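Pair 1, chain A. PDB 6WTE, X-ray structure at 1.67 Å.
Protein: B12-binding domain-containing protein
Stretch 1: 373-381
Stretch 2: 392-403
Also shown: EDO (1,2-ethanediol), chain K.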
# COMPACT_ATOMS: atom_id res chain seq x y z
N LEU A 373 5.77 7.20 20.36
CA LEU A 373 6.22 5.84 20.13
C LEU A 373 6.86 5.72 18.75
O LEU A 373 6.60 6.52 17.84
CB LEU A 373 5.04 4.86 20.24
CG LEU A 373 4.16 5.02 21.50
CD1 LEU A 373 2.93 4.13 21.42
CD2 LEU A 373 4.95 4.69 22.73
N THR A 374 7.73 4.73 18.60
CA THR A 374 8.51 4.55 17.38
C THR A 374 8.49 3.10 16.94
O THR A 374 8.68 2.19 17.75
CB THR A 374 9.96 4.99 17.58
OG1 THR A 374 10.46 4.38 18.78
CG2 THR A 374 10.05 6.50 17.71
N MET A 375 8.32 2.89 15.64
CA MET A 375 8.54 1.58 15.03
C MET A 375 9.57 1.73 13.93
O MET A 375 9.35 2.47 12.96
CB MET A 375 7.25 1.00 14.46
CG MET A 375 7.51 -0.30 13.76
SD MET A 375 6.07 -1.35 13.78
CE MET A 375 6.68 -2.73 12.81
N VAL A 376 10.70 1.04 14.07
CA VAL A 376 11.78 1.08 13.09
C VAL A 376 11.75 -0.21 12.28
O VAL A 376 11.74 -1.31 12.85
CB VAL A 376 13.15 1.26 13.78
CG1 VAL A 376 14.28 1.23 12.75
CG2 VAL A 376 13.17 2.56 14.56
N GLU A 377 11.77 -0.08 10.96
CA GLU A 377 11.65 -1.21 10.04
C GLU A 377 12.97 -1.48 9.34
O GLU A 377 13.68 -0.55 8.94
CB GLU A 377 10.57 -0.94 8.99
CG GLU A 377 9.23 -0.54 9.58
CD GLU A 377 8.24 -1.68 9.60
OE1 GLU A 377 8.67 -2.85 9.63
OE2 GLU A 377 7.03 -1.39 9.59
N ALA A 378 13.31 -2.76 9.22
CA ALA A 378 14.46 -3.22 8.45
C ALA A 378 14.01 -4.23 7.40
O ALA A 378 13.07 -4.99 7.61
CB ALA A 378 15.51 -3.86 9.36
N LEU A 379 14.70 -4.23 6.26
CA LEU A 379 14.44 -5.19 5.19
C LEU A 379 15.75 -5.89 4.86
O LEU A 379 16.73 -5.23 4.52
CB LEU A 379 13.85 -4.51 3.95
CG LEU A 379 13.70 -5.41 2.73
CD1 LEU A 379 12.83 -6.63 3.01
CD2 LEU A 379 13.14 -4.61 1.55
N PHE A 380 15.76 -7.22 4.96
CA PHE A 380 16.96 -8.01 4.72
C PHE A 380 16.82 -8.82 3.44
O PHE A 380 15.73 -9.27 3.10
CB PHE A 380 17.24 -8.95 5.90
CG PHE A 380 17.58 -8.23 7.17
CD1 PHE A 380 18.48 -7.17 7.15
CD2 PHE A 380 17.01 -8.60 8.37
CE1 PHE A 380 18.80 -6.50 8.32
CE2 PHE A 380 17.32 -7.95 9.54
CZ PHE A 380 18.22 -6.89 9.52
N GLY A 381 17.94 -8.99 2.75
CA GLY A 381 17.97 -9.78 1.53
C GLY A 381 18.15 -9.00 0.25
O GLY A 381 18.14 -9.61 -0.83
N ALA A 392 24.95 -6.99 11.66
CA ALA A 392 25.34 -5.61 11.93
C ALA A 392 24.11 -4.71 12.01
O ALA A 392 24.03 -3.85 12.89
CB ALA A 392 26.29 -5.12 10.85
N CYS A 393 23.15 -4.91 11.11
CA CYS A 393 21.93 -4.11 11.14
C CYS A 393 21.09 -4.44 12.36
O CYS A 393 20.59 -3.53 13.04
CB CYS A 393 21.13 -4.31 9.86
SG CYS A 393 19.65 -3.30 9.80
N VAL A 394 20.92 -5.73 12.67
CA VAL A 394 20.15 -6.12 13.85
C VAL A 394 20.73 -5.46 15.09
O VAL A 394 20.01 -4.83 15.87
CB VAL A 394 20.12 -7.66 14.00
CG1 VAL A 394 19.67 -8.06 15.40
CG2 VAL A 394 19.19 -8.27 12.95
N ASP A 395 22.05 -5.58 15.27
CA ASP A 395 22.69 -5.03 16.47
C ASP A 395 22.50 -3.53 16.58
O ASP A 395 22.18 -3.01 17.66
CB ASP A 395 24.19 -5.37 16.47
CG ASP A 395 24.45 -6.83 16.77
OD1 ASP A 395 23.51 -7.53 17.21
OD2 ASP A 395 25.59 -7.29 16.56
N ALA A 396 22.68 -2.81 15.47
CA ALA A 396 22.56 -1.36 15.52
C ALA A 396 21.11 -0.92 15.70
O ALA A 396 20.82 -0.02 16.50
CB ALA A 396 23.13 -0.75 14.24
N PHE A 397 20.17 -1.55 14.98
CA PHE A 397 18.77 -1.19 15.11
C PHE A 397 18.23 -1.51 16.50
O PHE A 397 17.51 -0.70 17.10
CB PHE A 397 17.92 -1.90 14.05
CG PHE A 397 17.92 -1.22 12.71
CD1 PHE A 397 18.96 -0.40 12.32
CD2 PHE A 397 16.85 -1.41 11.84
CE1 PHE A 397 18.94 0.22 11.07
CE2 PHE A 397 16.83 -0.79 10.59
CZ PHE A 397 17.88 0.03 10.21
N MET A 398 18.56 -2.69 17.04
CA MET A 398 18.04 -3.07 18.34
C MET A 398 18.53 -2.14 19.44
O MET A 398 17.82 -1.90 20.42
CB MET A 398 18.42 -4.52 18.65
CG MET A 398 17.67 -5.54 17.80
SD MET A 398 15.89 -5.48 18.08
CE MET A 398 15.86 -6.02 19.79
N ALA A 399 19.74 -1.58 19.29
CA ALA A 399 20.28 -0.67 20.29
C ALA A 399 19.56 0.68 20.30
O ALA A 399 19.76 1.45 21.25
CB ALA A 399 21.78 -0.47 20.06
N LEU A 400 18.74 0.97 19.29
CA LEU A 400 17.95 2.20 19.29
C LEU A 400 16.92 2.22 20.41
O LEU A 400 16.50 3.30 20.84
CB LEU A 400 17.23 2.37 17.95
CG LEU A 400 18.05 2.65 16.70
CD1 LEU A 400 17.16 2.47 15.49
CD2 LEU A 400 18.59 4.07 16.75
N ASP A 401 16.50 1.05 20.88
CA ASP A 401 15.41 0.94 21.85
C ASP A 401 14.12 1.55 21.31
O ASP A 401 13.36 2.19 22.04
CB ASP A 401 15.78 1.57 23.20
CG ASP A 401 16.68 0.69 24.03
OD1 ASP A 401 16.93 -0.47 23.61
OD2 ASP A 401 17.14 1.14 25.10
N ALA A 402 13.86 1.35 20.02
CA ALA A 402 12.58 1.76 19.46
C ALA A 402 11.46 0.98 20.14
O ALA A 402 11.67 -0.13 20.65
CB ALA A 402 12.54 1.52 17.96
N THR A 403 10.26 1.57 20.16
CA THR A 403 9.14 0.88 20.78
C THR A 403 8.98 -0.51 20.18
O THR A 403 8.86 -1.51 20.89
CB THR A 403 7.84 1.67 20.63
OG1 THR A 403 8.06 3.04 21.00
CG2 THR A 403 6.75 1.06 21.51
C1 EDO K . 8.56 2.99 24.12
O1 EDO K . 9.45 3.40 23.07
C2 EDO K . 8.11 4.24 24.87
O2 EDO K . 7.13 3.86 25.83

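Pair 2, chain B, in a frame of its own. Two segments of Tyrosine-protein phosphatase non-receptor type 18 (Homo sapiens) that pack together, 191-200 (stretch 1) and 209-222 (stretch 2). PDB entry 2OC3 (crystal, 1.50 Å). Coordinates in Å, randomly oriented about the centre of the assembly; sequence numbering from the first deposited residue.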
# COMPACT_ATOMS: atom_id res chain seq x y z
N VAL B 191 15.78 -4.16 -5.00
CA VAL B 191 14.44 -3.71 -4.56
C VAL B 191 14.56 -2.22 -4.27
O VAL B 191 15.48 -1.79 -3.57
CB VAL B 191 13.94 -4.46 -3.32
CG1 VAL B 191 12.59 -3.88 -2.85
CG2 VAL B 191 13.80 -5.97 -3.66
N TYR B 192 13.69 -1.44 -4.90
CA TYR B 192 13.60 -0.02 -4.64
C TYR B 192 12.54 0.26 -3.61
O TYR B 192 11.43 -0.30 -3.73
CB TYR B 192 13.28 0.73 -5.93
CG TYR B 192 14.43 0.69 -6.94
CD1 TYR B 192 15.45 1.62 -6.86
CD2 TYR B 192 14.51 -0.27 -7.93
CE1 TYR B 192 16.54 1.60 -7.75
CE2 TYR B 192 15.62 -0.31 -8.84
CZ TYR B 192 16.61 0.65 -8.73
OH TYR B 192 17.70 0.65 -9.61
N GLN B 193 12.84 1.13 -2.66
CA GLN B 193 11.87 1.57 -1.65
C GLN B 193 11.70 3.07 -1.69
O GLN B 193 12.69 3.82 -1.59
CB GLN B 193 12.33 1.17 -0.26
CG GLN B 193 11.35 1.52 0.88
CD GLN B 193 12.01 2.03 2.13
OE1 GLN B 193 13.16 2.46 2.10
NE2 GLN B 193 11.32 1.96 3.27
N LEU B 194 10.47 3.50 -1.88
CA LEU B 194 10.14 4.89 -1.84
C LEU B 194 9.45 5.17 -0.53
O LEU B 194 8.55 4.43 -0.18
CB LEU B 194 9.24 5.26 -2.98
CG LEU B 194 9.85 5.31 -4.38
CD1 LEU B 194 8.84 4.96 -5.52
CD2 LEU B 194 10.48 6.66 -4.62
N GLN B 195 9.89 6.20 0.20
CA GLN B 195 9.32 6.50 1.51
C GLN B 195 8.85 7.93 1.51
O GLN B 195 9.60 8.84 1.20
CB GLN B 195 10.34 6.29 2.64
CG GLN B 195 9.65 6.44 4.02
CD GLN B 195 10.58 6.38 5.20
OE1 GLN B 195 11.80 6.20 5.06
NE2 GLN B 195 10.00 6.55 6.40
N TYR B 196 7.59 8.14 1.82
CA TYR B 196 6.98 9.46 2.00
C TYR B 196 7.34 9.88 3.43
O TYR B 196 7.11 9.13 4.39
CB TYR B 196 5.45 9.39 1.79
CG TYR B 196 4.87 10.74 1.52
CD1 TYR B 196 4.55 11.12 0.24
CD2 TYR B 196 4.68 11.67 2.53
CE1 TYR B 196 4.07 12.40 -0.03
CE2 TYR B 196 4.22 12.94 2.27
CZ TYR B 196 3.91 13.30 0.99
OH TYR B 196 3.46 14.60 0.72
N MET B 197 7.97 11.07 3.56
CA MET B 197 8.71 11.42 4.77
C MET B 197 8.02 12.42 5.69
O MET B 197 8.51 12.62 6.80
CB MET B 197 10.10 12.00 4.40
CG MET B 197 10.92 11.07 3.55
SD MET B 197 11.30 9.49 4.29
CE MET B 197 12.53 10.05 5.51
N SER B 198 6.89 13.00 5.27
CA SER B 198 6.26 14.10 5.99
C SER B 198 4.74 14.03 6.08
O SER B 198 4.09 15.03 6.32
CB SER B 198 6.65 15.40 5.30
OG SER B 198 6.12 15.37 3.98
N TRP B 199 4.15 12.85 5.88
CA TRP B 199 2.71 12.77 6.00
C TRP B 199 2.27 13.16 7.41
O TRP B 199 2.75 12.59 8.40
CB TRP B 199 2.20 11.38 5.63
CG TRP B 199 0.73 11.37 5.27
CD1 TRP B 199 -0.33 11.63 6.09
CD2 TRP B 199 0.18 11.02 4.01
NE1 TRP B 199 -1.52 11.46 5.41
CE2 TRP B 199 -1.23 11.09 4.12
CE3 TRP B 199 0.74 10.65 2.78
CZ2 TRP B 199 -2.08 10.81 3.04
CZ3 TRP B 199 -0.10 10.36 1.71
CH2 TRP B 199 -1.49 10.45 1.85
N PRO B 200 1.38 14.17 7.52
CA PRO B 200 1.12 14.72 8.86
C PRO B 200 0.36 13.82 9.78
O PRO B 200 -0.46 13.00 9.36
CB PRO B 200 0.31 15.99 8.57
CG PRO B 200 -0.31 15.75 7.24
CD PRO B 200 0.70 14.94 6.46
N ASP B 209 1.31 17.18 -5.04
CA ASP B 209 2.38 17.11 -6.02
C ASP B 209 3.43 16.06 -5.71
O ASP B 209 3.84 15.32 -6.55
CB ASP B 209 3.04 18.49 -6.18
CG ASP B 209 2.06 19.53 -6.71
OD1 ASP B 209 1.98 19.69 -7.94
OD2 ASP B 209 1.37 20.17 -5.88
N HIS B 210 3.89 16.04 -4.47
CA HIS B 210 5.03 15.16 -4.17
C HIS B 210 4.60 13.70 -4.11
O HIS B 210 5.35 12.81 -4.50
CB HIS B 210 5.79 15.67 -2.94
CG HIS B 210 6.48 16.97 -3.22
ND1 HIS B 210 6.94 17.81 -2.23
CD2 HIS B 210 6.75 17.59 -4.40
CE1 HIS B 210 7.46 18.90 -2.79
NE2 HIS B 210 7.36 18.79 -4.10
N MET B 211 3.39 13.45 -3.65
CA MET B 211 2.85 12.09 -3.72
C MET B 211 2.72 11.63 -5.17
O MET B 211 3.03 10.48 -5.51
CB MET B 211 1.49 11.98 -3.04
CG MET B 211 0.89 10.59 -3.13
SD MET B 211 -0.79 10.50 -2.41
CE MET B 211 -1.68 11.63 -3.45
N LEU B 212 2.24 12.52 -6.06
CA LEU B 212 2.19 12.15 -7.48
C LEU B 212 3.59 11.80 -8.02
O LEU B 212 3.76 10.86 -8.81
CB LEU B 212 1.58 13.28 -8.32
CG LEU B 212 0.08 13.31 -8.31
CD1 LEU B 212 -0.42 14.60 -8.95
CD2 LEU B 212 -0.47 12.08 -9.08
N ALA B 213 4.59 12.60 -7.64
CA ALA B 213 5.99 12.36 -8.02
C ALA B 213 6.43 10.96 -7.55
O ALA B 213 7.12 10.23 -8.25
CB ALA B 213 6.90 13.42 -7.40
N MET B 214 5.99 10.58 -6.35
CA MET B 214 6.31 9.25 -5.80
C MET B 214 5.73 8.13 -6.67
O MET B 214 6.41 7.15 -6.94
CB MET B 214 5.80 9.18 -4.36
CG MET B 214 6.14 7.92 -3.64
SD MET B 214 5.14 7.79 -2.10
CE MET B 214 5.99 6.45 -1.23
N VAL B 215 4.46 8.28 -7.04
CA VAL B 215 3.78 7.30 -7.89
C VAL B 215 4.43 7.25 -9.27
O VAL B 215 4.67 6.17 -9.80
CB VAL B 215 2.28 7.58 -7.98
CG1 VAL B 215 1.64 6.69 -9.05
CG2 VAL B 215 1.62 7.28 -6.64
N GLU B 216 4.73 8.41 -9.83
CA GLU B 216 5.39 8.46 -11.13
C GLU B 216 6.72 7.71 -11.11
O GLU B 216 7.04 6.92 -12.02
CB GLU B 216 5.60 9.92 -11.58
CG GLU B 216 4.30 10.69 -11.88
CD GLU B 216 4.43 12.19 -11.84
OE1 GLU B 216 5.53 12.74 -11.57
OE2 GLU B 216 3.38 12.85 -12.05
N GLU B 217 7.52 7.95 -10.08
CA GLU B 217 8.80 7.27 -9.98
C GLU B 217 8.62 5.78 -9.74
O GLU B 217 9.33 4.95 -10.32
CB GLU B 217 9.64 7.89 -8.88
CG GLU B 217 10.99 7.18 -8.65
CD GLU B 217 11.93 7.15 -9.86
OE1 GLU B 217 11.88 8.04 -10.73
OE2 GLU B 217 12.75 6.21 -9.95
N ALA B 218 7.68 5.38 -8.88
CA ALA B 218 7.45 3.96 -8.67
C ALA B 218 7.15 3.24 -9.97
O ALA B 218 7.59 2.13 -10.18
CB ALA B 218 6.27 3.73 -7.70
N ARG B 219 6.35 3.89 -10.81
CA ARG B 219 5.98 3.28 -12.07
C ARG B 219 7.15 3.19 -13.03
O ARG B 219 7.24 2.22 -13.80
CB ARG B 219 4.80 4.02 -12.69
CG ARG B 219 3.46 3.55 -12.09
CD ARG B 219 3.10 2.22 -12.66
NE ARG B 219 2.04 1.58 -11.91
CZ ARG B 219 1.76 0.29 -11.99
NH1 ARG B 219 2.48 -0.53 -12.76
NH2 ARG B 219 0.75 -0.20 -11.25
N ARG B 220 8.04 4.17 -13.01
CA ARG B 220 9.24 4.04 -13.86
C ARG B 220 10.08 2.86 -13.40
O ARG B 220 10.62 2.12 -14.22
CB ARG B 220 10.08 5.31 -13.82
CG ARG B 220 9.48 6.49 -14.56
CD ARG B 220 10.40 7.67 -14.69
NE ARG B 220 10.55 8.38 -13.43
CZ ARG B 220 9.83 9.44 -13.05
NH1 ARG B 220 8.88 9.94 -13.83
NH2 ARG B 220 10.06 10.00 -11.91
N LEU B 221 10.24 2.71 -12.08
CA LEU B 221 11.08 1.63 -11.53
C LEU B 221 10.45 0.26 -11.73
O LEU B 221 11.16 -0.73 -11.91
CB LEU B 221 11.34 1.86 -10.05
CG LEU B 221 12.13 3.12 -9.73
CD1 LEU B 221 12.00 3.49 -8.26
CD2 LEU B 221 13.62 2.98 -10.13
N GLN B 222 9.12 0.21 -11.65
CA GLN B 222 8.37 -1.04 -11.83
C GLN B 222 8.50 -1.57 -13.26
O GLN B 222 8.62 -2.79 -13.45
CB GLN B 222 6.89 -0.77 -11.53
CG GLN B 222 5.90 -1.91 -11.86
CD GLN B 222 6.09 -3.14 -11.02
OE1 GLN B 222 6.72 -3.11 -9.97
NE2 GLN B 222 5.56 -4.27 -11.52
O HOH W 1 2.07 15.07 -1.67

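A strand laid antiparallel against a helix is among the simplest packing units in proteins, and these two examples show that different side chains can fill the same geometry. In pair 1 the axes of strand and helix approach to 10.1 Å at 176°; in pair 2 they approach to 9.6 Å at 174°. Fourteen central residues superpose with an RMSD of 0.8 Å, and the buried surface is nearly equal, 496 and 503 Å².

Val A376 matches Leu B194 and Ala A378 matches Tyr B196, and all four point toward the helix, whereas Met A375 and Glu A377, like their counterparts Gln B193 and Gln B195, point away.

At the central strand position the helix stretch covers 109 Å² of Leu B194 against 71 Å² of Val A376. Leu B194 CD1 lies 3.6 Å from Ala B218 CB, and Leu B194 CB lies 3.9 Å from Met B214 CE. Val A376 instead meets a ring, with CG1 3.8 Å from Phe A397 CD2, and its CG2 lies 3.6 Å from Ala A402 CB. Phe A397 and Met B214 match in backbone position, but the flat aromatic and the extended thioether put their bulk in different places, with side-chain centres 4.1 Å apart.

Two residues along the strand, the bulk changes sides. In pair 1 the small Ala A378 packs against the phenylalanine, its CB 3.6 Å from Phe A397 CE2. In pair 2 the strand supplies the ring and the helix the flexible chain: Met B214 SD lies at the edge of the Tyr B196 ring, 4.1 Å from Tyr B196 CD1. A water bridges the tyrosine hydroxyl and the helix backbone, 2.8 Å from Tyr B196 OH and 2.9 Å from Met B211 N, whose proton it accepts. Both pairs bring a further ring to the matched helix position Val A394/Met B211, from strand-side residues that do not themselves match: Phe A380 CZ lies 3.8 Å from Val A394 CG2, and Trp B199 CZ3 4.2 Å from Met B211 SD.

The opposite end shows the sharpest divergence. Thr A374 and Tyr B192 coincide within 0.5 Å at CA. In pair 2 the helix continues, and Leu B221 CD2 sits 3.8 Å from the centroid of the Tyr B192 ring, almost exactly over its face. In pair 1 the chain has left the helix by Asp A401, which has positive phi, and two threonines exchange hydrogen bonds: Thr A374 N to Thr A403 OG1 at 3.0 Å, and Thr A403 N to Thr A374 OG1 at 3.1 Å. A common backbone frame thus accommodates direct hydrogen bonds in one pair and a leucine methyl over a tyrosine face in the other.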